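Long-range contacts in adenylate isopentenyltransferase (Humulus lupulus, PDB 3A8T), which transfers an isopentenyl group from dimethylallyl diphosphate to ATP, ADP or AMP, a step in cytokinin biosynthesis: residues T111-R116 and D149-S154; P235-Y240 and R269-N274. All blocks are in the same frame, centred on the assembly; numbering follows the deposited sequence.

Interaction 1: T111-R116 and D149-S154; sequences TPADFR and DRFDSS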
ATOM      1  N   THR A 111      -2.390  13.295   9.463  1.00 31.51           N
ATOM      2  CA  THR A 111      -2.661  12.491  10.643  1.00 30.98           C
ATOM      3  C   THR A 111      -3.876  11.606  10.453  1.00 30.01           C
ATOM      4  O   THR A 111      -4.673  11.825   9.571  1.00 28.99           O
ATOM      5  CB  THR A 111      -2.972  13.353  11.838  1.00 33.87           C
ATOM      6  OG1 THR A 111      -4.281  13.948  11.634  1.00 36.20           O
ATOM      7  CG2 THR A 111      -1.854  14.438  12.051  1.00 31.43           C
ATOM      8  N   PRO A 112      -4.020  10.586  11.301  1.00 30.42           N
ATOM      9  CA  PRO A 112      -5.142   9.644  11.262  1.00 32.06           C
ATOM     10  C   PRO A 112      -6.467  10.373  11.488  1.00 32.73           C
ATOM     11  O   PRO A 112      -7.532   9.945  11.008  1.00 32.95           O
ATOM     12  CB  PRO A 112      -4.811   8.689  12.384  1.00 32.66           C
ATOM     13  CG  PRO A 112      -3.309   8.739  12.387  1.00 31.28           C
ATOM     14  CD  PRO A 112      -3.012  10.152  12.271  1.00 28.90           C
ATOM     15  N   ALA A 113      -6.393  11.482  12.214  1.00 32.95           N
ATOM     16  CA  ALA A 113      -7.590  12.290  12.455  1.00 33.68           C
ATOM     17  C   ALA A 113      -7.933  13.082  11.184  1.00 33.32           C
ATOM     18  O   ALA A 113      -9.091  13.252  10.867  1.00 32.70           O
ATOM     19  CB  ALA A 113      -7.355  13.213  13.615  1.00 33.46           C
ATOM     20  N   ASP A 114      -6.909  13.559  10.472  1.00 34.13           N
ATOM     21  CA  ASP A 114      -7.096  14.278   9.219  1.00 32.62           C
ATOM     22  C   ASP A 114      -7.768  13.305   8.256  1.00 31.39           C
ATOM     23  O   ASP A 114      -8.714  13.668   7.520  1.00 32.14           O
ATOM     24  CB  ASP A 114      -5.752  14.688   8.602  1.00 36.20           C
ATOM     25  CG  ASP A 114      -4.946  15.637   9.494  1.00 37.88           C
ATOM     26  OD1 ASP A 114      -5.605  16.458  10.154  1.00 38.62           O
ATOM     27  OD2 ASP A 114      -3.674  15.581   9.508  1.00 38.74           O
ATOM     28  N   PHE A 115      -7.272  12.071   8.265  1.00 27.21           N
ATOM     29  CA  PHE A 115      -7.794  11.035   7.398  1.00 24.44           C
ATOM     30  C   PHE A 115      -9.275  10.707   7.642  1.00 23.16           C
ATOM     31  O   PHE A 115     -10.061  10.587   6.700  1.00 23.35           O
ATOM     32  CB  PHE A 115      -6.980   9.753   7.553  1.00 23.55           C
ATOM     33  CG  PHE A 115      -7.424   8.661   6.625  1.00 21.90           C
ATOM     34  CD1 PHE A 115      -7.213   8.783   5.251  1.00 24.15           C
ATOM     35  CD2 PHE A 115      -8.122   7.573   7.104  1.00 20.50           C
ATOM     36  CE1 PHE A 115      -7.701   7.837   4.375  1.00 25.28           C
ATOM     37  CE2 PHE A 115      -8.618   6.629   6.267  1.00 21.74           C
ATOM     38  CZ  PHE A 115      -8.422   6.740   4.887  1.00 25.08           C
ATOM     39  N   ARG A 116      -9.624  10.513   8.904  1.00 22.43           N
ATOM     40  CA  ARG A 116     -11.002  10.231   9.300  1.00 23.42           C
ATOM     41  C   ARG A 116     -11.922  11.303   8.717  1.00 23.79           C
ATOM     42  O   ARG A 116     -12.979  11.005   8.154  1.00 25.63           O
ATOM     43  CB  ARG A 116     -11.108  10.204  10.836  1.00 22.68           C
ATOM     44  CG  ARG A 116     -12.509  10.246  11.399  1.00 24.98           C
ATOM     45  CD  ARG A 116     -12.496  10.209  12.928  1.00 24.36           C
ATOM     46  NE  ARG A 116     -13.860  10.048  13.454  1.00 28.20           N
ATOM     47  CZ  ARG A 116     -14.530   8.891  13.570  1.00 27.85           C
ATOM     48  NH1 ARG A 116     -13.975   7.723  13.218  1.00 26.01           N
ATOM     49  NH2 ARG A 116     -15.786   8.913  13.988  1.00 24.25           N
ATOM     50  N   ASP A 149     -16.705   4.450  15.964  1.00 41.35           N
ATOM     51  CA  ASP A 149     -17.777   5.342  16.330  1.00 45.47           C
ATOM     52  C   ASP A 149     -17.260   6.614  16.988  1.00 45.62           C
ATOM     53  O   ASP A 149     -17.724   7.707  16.706  1.00 43.99           O
ATOM     54  CB  ASP A 149     -18.732   4.620  17.260  1.00 48.98           C
ATOM     55  CG  ASP A 149     -20.141   4.714  16.779  1.00 52.60           C
ATOM     56  OD1 ASP A 149     -20.529   5.851  16.385  1.00 53.51           O
ATOM     57  OD2 ASP A 149     -20.840   3.662  16.792  1.00 55.62           O
ATOM     58  N   ARG A 150     -16.312   6.461  17.893  1.00 47.53           N
ATOM     59  CA  ARG A 150     -15.727   7.625  18.529  1.00 51.13           C
ATOM     60  C   ARG A 150     -14.223   7.473  18.369  1.00 51.15           C
ATOM     61  O   ARG A 150     -13.631   6.486  18.789  1.00 50.95           O
ATOM     62  CB  ARG A 150     -16.116   7.733  20.014  1.00 53.16           C
ATOM     63  CG  ARG A 150     -17.534   8.242  20.276  1.00 56.03           C
ATOM     64  CD  ARG A 150     -17.567   9.222  21.467  1.00 58.80           C
ATOM     65  NE  ARG A 150     -16.816  10.457  21.155  1.00 62.64           N
ATOM     66  CZ  ARG A 150     -17.185  11.700  21.492  1.00 62.43           C
ATOM     67  NH1 ARG A 150     -18.314  11.909  22.167  1.00 61.54           N
ATOM     68  NH2 ARG A 150     -16.426  12.736  21.137  1.00 60.94           N
ATOM     69  N   PHE A 151     -13.597   8.448  17.739  1.00 51.75           N
ATOM     70  CA  PHE A 151     -12.185   8.314  17.543  1.00 52.88           C
ATOM     71  C   PHE A 151     -11.395   8.823  18.725  1.00 54.93           C
ATOM     72  O   PHE A 151     -11.638   9.924  19.210  1.00 55.72           O
ATOM     73  CB  PHE A 151     -11.737   9.012  16.258  1.00 50.32           C
ATOM     74  CG  PHE A 151     -10.283   8.788  15.945  1.00 47.79           C
ATOM     75  CD1 PHE A 151      -9.738   7.515  16.037  1.00 46.16           C
ATOM     76  CD2 PHE A 151      -9.443   9.851  15.644  1.00 45.59           C
ATOM     77  CE1 PHE A 151      -8.382   7.312  15.845  1.00 46.10           C
ATOM     78  CE2 PHE A 151      -8.093   9.644  15.453  1.00 44.93           C
ATOM     79  CZ  PHE A 151      -7.562   8.380  15.556  1.00 44.38           C
ATOM     80  N   ASP A 152     -10.450   8.006  19.187  1.00 57.27           N
ATOM     81  CA  ASP A 152      -9.586   8.373  20.303  1.00 59.33           C
ATOM     82  C   ASP A 152      -8.437   9.128  19.674  1.00 60.12           C
ATOM     83  O   ASP A 152      -7.415   8.557  19.306  1.00 58.17           O
ATOM     84  CB  ASP A 152      -9.056   7.131  21.011  1.00 61.45           C
ATOM     85  CG  ASP A 152      -8.502   7.434  22.406  1.00 63.65           C
ATOM     86  OD1 ASP A 152      -8.026   8.584  22.655  1.00 64.16           O
ATOM     87  OD2 ASP A 152      -8.536   6.498  23.250  1.00 64.57           O
ATOM     88  N   SER A 153      -8.661  10.427  19.532  1.00 63.19           N
ATOM     89  CA  SER A 153      -7.720  11.359  18.935  1.00 66.51           C
ATOM     90  C   SER A 153      -6.327  11.066  19.465  1.00 68.78           C
ATOM     91  O   SER A 153      -5.441  10.637  18.725  1.00 68.90           O
ATOM     92  CB  SER A 153      -8.162  12.784  19.285  1.00 66.41           C
ATOM     93  OG  SER A 153      -9.591  12.847  19.373  1.00 66.15           O
ATOM     94  N   SER A 154      -6.149  11.273  20.765  1.00 71.38           N
ATOM     95  CA  SER A 154      -4.867  11.030  21.407  1.00 73.78           C
ATOM     96  C   SER A 154      -4.824   9.635  22.002  1.00 75.38           C
ATOM     97  O   SER A 154      -4.349   9.455  23.127  1.00 75.19           O
ATOM     98  CB  SER A 154      -4.646  12.037  22.515  1.00 73.84           C
ATOM     99  OG  SER A 154      -5.692  11.895  23.449  1.00 75.16           O
TER
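Phe151, in the loop after helix 140-147, packs against Pro112, Ala113 and Arg116 on the opening turn of helix 112-128, at the surface of the nucleotide-binding α/β fold. Its CB touches Arg116 CD at 3.6 Å, and the two side chains slide past each other in opposite directions, with guanidinium and ring planes 18° apart. Phe151 CB, 3.7 Å from Arg116 NE, lies over one guanidinium face, while the ring meets Arg116 CD obliquely. At the far end of the ring, CE2 meets Ala113 CB at 4.1 Å and CZ meets Pro112 CB at 4.2 Å. The helix turn illustrates a capping box: Thr111 N donates to Asp114 OD2, while the reciprocal bond from Asp114 N to Thr111 OG1 is less certain because that oxygen is modelled too close to the Asp114 carboxylate. Arg116 CG stands anti to the backbone N (chi1 166°), and the extended chain carries CD and NE alongside Phe151 CB. NH1 binds the carbonyls of Ala145, near the end of helix 140-147, and Val148, just after it; NH2 comes within 3.5 Å of Asp149 O. Pro112 also leans on Phe142, its side chain about 4 Å from that of the ATP-binding Ser141.

Interaction 2: P235-Y240 and R269-N274; sequences PEFDRY and RAIKEN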
ATOM      1  N   PRO A 235      14.658   6.122   3.329  1.00 17.52           N
ATOM      2  CA  PRO A 235      15.751   6.116   4.332  1.00 17.56           C
ATOM      3  C   PRO A 235      16.928   5.255   3.876  1.00 17.18           C
ATOM      4  O   PRO A 235      18.082   5.644   4.081  1.00 17.90           O
ATOM      5  CB  PRO A 235      15.095   5.546   5.609  1.00 16.91           C
ATOM      6  CG  PRO A 235      13.543   5.404   5.263  1.00 14.53           C
ATOM      7  CD  PRO A 235      13.503   5.296   3.750  1.00 16.98           C
ATOM      8  N   GLU A 236      16.610   4.135   3.201  1.00 18.13           N
ATOM      9  CA  GLU A 236      17.608   3.173   2.707  1.00 19.00           C
ATOM     10  C   GLU A 236      18.501   3.826   1.669  1.00 19.00           C
ATOM     11  O   GLU A 236      19.737   3.763   1.779  1.00 20.48           O
ATOM     12  CB  GLU A 236      16.956   1.898   2.133  1.00 21.77           C
ATOM     13  CG  GLU A 236      16.122   1.101   3.101  1.00 20.82           C
ATOM     14  CD  GLU A 236      14.691   1.638   3.280  1.00 25.55           C
ATOM     15  OE1 GLU A 236      14.362   2.805   2.905  1.00 25.43           O
ATOM     16  OE2 GLU A 236      13.866   0.868   3.802  1.00 25.08           O
ATOM     17  N   PHE A 237      17.901   4.469   0.674  1.00 17.83           N
ATOM     18  CA  PHE A 237      18.753   5.122  -0.297  1.00 16.93           C
ATOM     19  C   PHE A 237      19.428   6.360   0.198  1.00 16.78           C
ATOM     20  O   PHE A 237      20.479   6.703  -0.315  1.00 17.31           O
ATOM     21  CB  PHE A 237      18.040   5.327  -1.642  1.00 16.96           C
ATOM     22  CG  PHE A 237      18.262   4.150  -2.580  1.00 22.05           C
ATOM     23  CD1 PHE A 237      19.561   3.877  -3.078  1.00 20.84           C
ATOM     24  CD2 PHE A 237      17.238   3.203  -2.831  1.00 21.98           C
ATOM     25  CE1 PHE A 237      19.830   2.687  -3.788  1.00 23.07           C
ATOM     26  CE2 PHE A 237      17.502   2.025  -3.535  1.00 21.30           C
ATOM     27  CZ  PHE A 237      18.796   1.762  -4.012  1.00 21.99           C
ATOM     28  N   ASP A 238      18.853   7.042   1.189  1.00 17.32           N
ATOM     29  CA  ASP A 238      19.526   8.234   1.762  1.00 18.69           C
ATOM     30  C   ASP A 238      20.902   7.785   2.312  1.00 20.38           C
ATOM     31  O   ASP A 238      21.917   8.491   2.202  1.00 22.96           O
ATOM     32  CB  ASP A 238      18.703   8.882   2.892  1.00 16.92           C
ATOM     33  CG  ASP A 238      17.501   9.680   2.368  1.00 19.18           C
ATOM     34  OD1 ASP A 238      17.435   9.941   1.140  1.00 20.63           O
ATOM     35  OD2 ASP A 238      16.612  10.054   3.172  1.00 21.13           O
ATOM     36  N   ARG A 239      20.950   6.594   2.877  1.00 21.70           N
ATOM     37  CA  ARG A 239      22.202   6.093   3.403  1.00 23.46           C
ATOM     38  C   ARG A 239      23.191   5.953   2.234  1.00 23.47           C
ATOM     39  O   ARG A 239      24.337   6.327   2.340  1.00 24.62           O
ATOM     40  CB  ARG A 239      21.933   4.771   4.078  1.00 28.14           C
ATOM     41  CG  ARG A 239      23.098   4.106   4.746  1.00 31.35           C
ATOM     42  CD  ARG A 239      22.579   3.292   5.935  1.00 34.01           C
ATOM     43  NE  ARG A 239      23.684   2.552   6.491  1.00 35.39           N
ATOM     44  CZ  ARG A 239      24.661   3.123   7.170  1.00 36.31           C
ATOM     45  NH1 ARG A 239      24.651   4.430   7.405  1.00 38.08           N
ATOM     46  NH2 ARG A 239      25.693   2.406   7.542  1.00 37.31           N
ATOM     47  N   TYR A 240      22.723   5.441   1.106  1.00 22.89           N
ATOM     48  CA  TYR A 240      23.554   5.306  -0.082  1.00 21.64           C
ATOM     49  C   TYR A 240      23.947   6.672  -0.645  1.00 22.21           C
ATOM     50  O   TYR A 240      25.097   6.917  -0.890  1.00 21.68           O
ATOM     51  CB  TYR A 240      22.811   4.525  -1.144  1.00 21.06           C
ATOM     52  CG  TYR A 240      23.512   4.488  -2.445  1.00 24.48           C
ATOM     53  CD1 TYR A 240      24.480   3.524  -2.716  1.00 24.78           C
ATOM     54  CD2 TYR A 240      23.211   5.404  -3.435  1.00 25.60           C
ATOM     55  CE1 TYR A 240      25.123   3.467  -3.935  1.00 25.30           C
ATOM     56  CE2 TYR A 240      23.857   5.350  -4.668  1.00 27.61           C
ATOM     57  CZ  TYR A 240      24.806   4.378  -4.912  1.00 26.48           C
ATOM     58  OH  TYR A 240      25.399   4.321  -6.149  1.00 27.15           O
ATOM     59  N   ARG A 269      18.971  -4.705  -0.195  1.00 23.55           N
ATOM     60  CA  ARG A 269      18.593  -5.785   0.752  1.00 26.69           C
ATOM     61  C   ARG A 269      17.815  -5.185   1.896  1.00 25.63           C
ATOM     62  O   ARG A 269      16.895  -5.792   2.423  1.00 25.93           O
ATOM     63  CB  ARG A 269      19.786  -6.469   1.454  1.00 30.74           C
ATOM     64  CG  ARG A 269      20.860  -7.077   0.603  1.00 37.87           C
ATOM     65  CD  ARG A 269      22.104  -7.460   1.459  1.00 42.59           C
ATOM     66  NE  ARG A 269      21.935  -8.659   2.287  1.00 48.05           N
ATOM     67  CZ  ARG A 269      22.940  -9.324   2.899  1.00 50.51           C
ATOM     68  NH1 ARG A 269      24.211  -8.902   2.784  1.00 49.95           N
ATOM     69  NH2 ARG A 269      22.688 -10.437   3.611  1.00 48.80           N
ATOM     70  N   ALA A 270      18.216  -3.989   2.291  1.00 23.76           N
ATOM     71  CA  ALA A 270      17.565  -3.359   3.403  1.00 23.51           C
ATOM     72  C   ALA A 270      16.155  -3.053   3.052  1.00 22.19           C
ATOM     73  O   ALA A 270      15.302  -3.217   3.871  1.00 23.67           O
ATOM     74  CB  ALA A 270      18.321  -2.083   3.856  1.00 21.84           C
ATOM     75  N   ILE A 271      15.923  -2.626   1.822  1.00 22.90           N
ATOM     76  CA  ILE A 271      14.589  -2.291   1.347  1.00 22.25           C
ATOM     77  C   ILE A 271      13.707  -3.535   1.295  1.00 23.48           C
ATOM     78  O   ILE A 271      12.532  -3.493   1.679  1.00 25.05           O
ATOM     79  CB  ILE A 271      14.653  -1.657  -0.063  1.00 23.16           C
ATOM     80  CG1 ILE A 271      15.078  -0.203   0.023  1.00 22.31           C
ATOM     81  CG2 ILE A 271      13.317  -1.759  -0.743  1.00 22.42           C
ATOM     82  CD1 ILE A 271      15.130   0.448  -1.314  1.00 23.22           C
ATOM     83  N   LYS A 272      14.268  -4.643   0.817  1.00 24.40           N
ATOM     84  CA  LYS A 272      13.515  -5.891   0.700  1.00 24.72           C
ATOM     85  C   LYS A 272      13.129  -6.354   2.080  1.00 25.75           C
ATOM     86  O   LYS A 272      11.989  -6.717   2.322  1.00 26.76           O
ATOM     87  CB  LYS A 272      14.359  -6.940  -0.011  1.00 24.95           C
ATOM     88  CG  LYS A 272      14.509  -6.627  -1.506  1.00 25.83           C
ATOM     89  CD  LYS A 272      15.320  -7.651  -2.240  1.00 24.72           C
ATOM     90  CE  LYS A 272      15.155  -7.431  -3.716  1.00 28.32           C
ATOM     91  NZ  LYS A 272      15.959  -8.347  -4.564  1.00 28.29           N
ATOM     92  N   GLU A 273      14.112  -6.322   2.976  1.00 26.05           N
ATOM     93  CA  GLU A 273      13.956  -6.667   4.390  1.00 25.79           C
ATOM     94  C   GLU A 273      12.949  -5.843   5.157  1.00 21.44           C
ATOM     95  O   GLU A 273      12.180  -6.389   5.916  1.00 20.39           O
ATOM     96  CB  GLU A 273      15.286  -6.513   5.109  1.00 31.28           C
ATOM     97  CG  GLU A 273      15.985  -7.807   5.402  1.00 39.35           C
ATOM     98  CD  GLU A 273      17.332  -7.545   6.027  1.00 45.97           C
ATOM     99  OE1 GLU A 273      18.369  -7.745   5.314  1.00 47.82           O
ATOM    100  OE2 GLU A 273      17.334  -7.109   7.224  1.00 48.48           O
ATOM    101  N   ASN A 274      13.014  -4.523   5.029  1.00 20.46           N
ATOM    102  CA  ASN A 274      12.063  -3.665   5.730  1.00 20.59           C
ATOM    103  C   ASN A 274      10.635  -3.927   5.277  1.00 19.98           C
ATOM    104  O   ASN A 274       9.707  -3.836   6.038  1.00 20.29           O
ATOM    105  CB  ASN A 274      12.447  -2.198   5.532  1.00 21.88           C
ATOM    106  CG  ASN A 274      13.738  -1.856   6.305  1.00 24.30           C
ATOM    107  OD1 ASN A 274      14.089  -2.592   7.218  1.00 25.82           O
ATOM    108  ND2 ASN A 274      14.438  -0.795   5.938  1.00 19.32           N
TER
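Glu236 and Ile271 meet where helix 234-243 packs antiparallel on helix 257-289; the axes of the two short segments approach to 9.7 Å at a crossing angle of 164°. The apolar contacts centre on Ile271. Its CG1 lies 3.5 Å from Glu236 CG, so the aliphatic part of the glutamate serves as a hydrophobic surface, with Ala270 CB against the same CG at 3.9 Å. The two longer side chains cross obliquely. Ile271 CD1 approaches Phe237 CE2 at 3.6 Å, the side chains crossing at about a right angle, and the ring continues into an aromatic cluster with Phe204 and Phe264.

The polar part is a single hydrogen bond, made tip to tip: Asn274 ND2 donates to Glu236 OE2 at 2.8 Å, nearly straight at 169°. Glu236 OE2 lies in the Asn274 amide plane, and ND2 meets it on the anti side, 32° out of the carboxylate plane. Glu236 is bent at chi2, which turns CD back from an extended course. The other oxygen, OE1, accepts from Gly233 N. An alanine in place of Glu236 would probably leave Asn274 ND2 and Gly233 N without this acceptor and open a gap where CG lay against Ala270 CB and Ile271 CG1, the CB contact remaining.

With OE2 held by Asn274 across the junction and OE1 by Gly233 N just ahead of its own helix, the buried carboxylate is probably held against rotation, and its place in the first turn of helix 234-243 would probably let the helix end stabilise its negative charge, close to the ATP-binding Ile232.

From the N terminus, the chain first passes the P-loop, then enters helix 112-128, and interaction 1 closes after strand 132-136 and helix 140-147, a loop of 32 intervening residues that includes the ATP-binding Ser139, Asn140 and Ser141. It ties the start of one helix to the segment leaving the next, at the surface of the fold. The chain then runs through strand 174-181 and helices 184-201 and 203-210 before interaction 2 opens; its 28-residue loop contains no strand and joins two helices. The contacts therefore follow in series, neither nesting nor crossing. Their centres are 31 Å apart, yet Pro112 and Glu236 bring their side chains within about 6 and 8 Å of the same ATP.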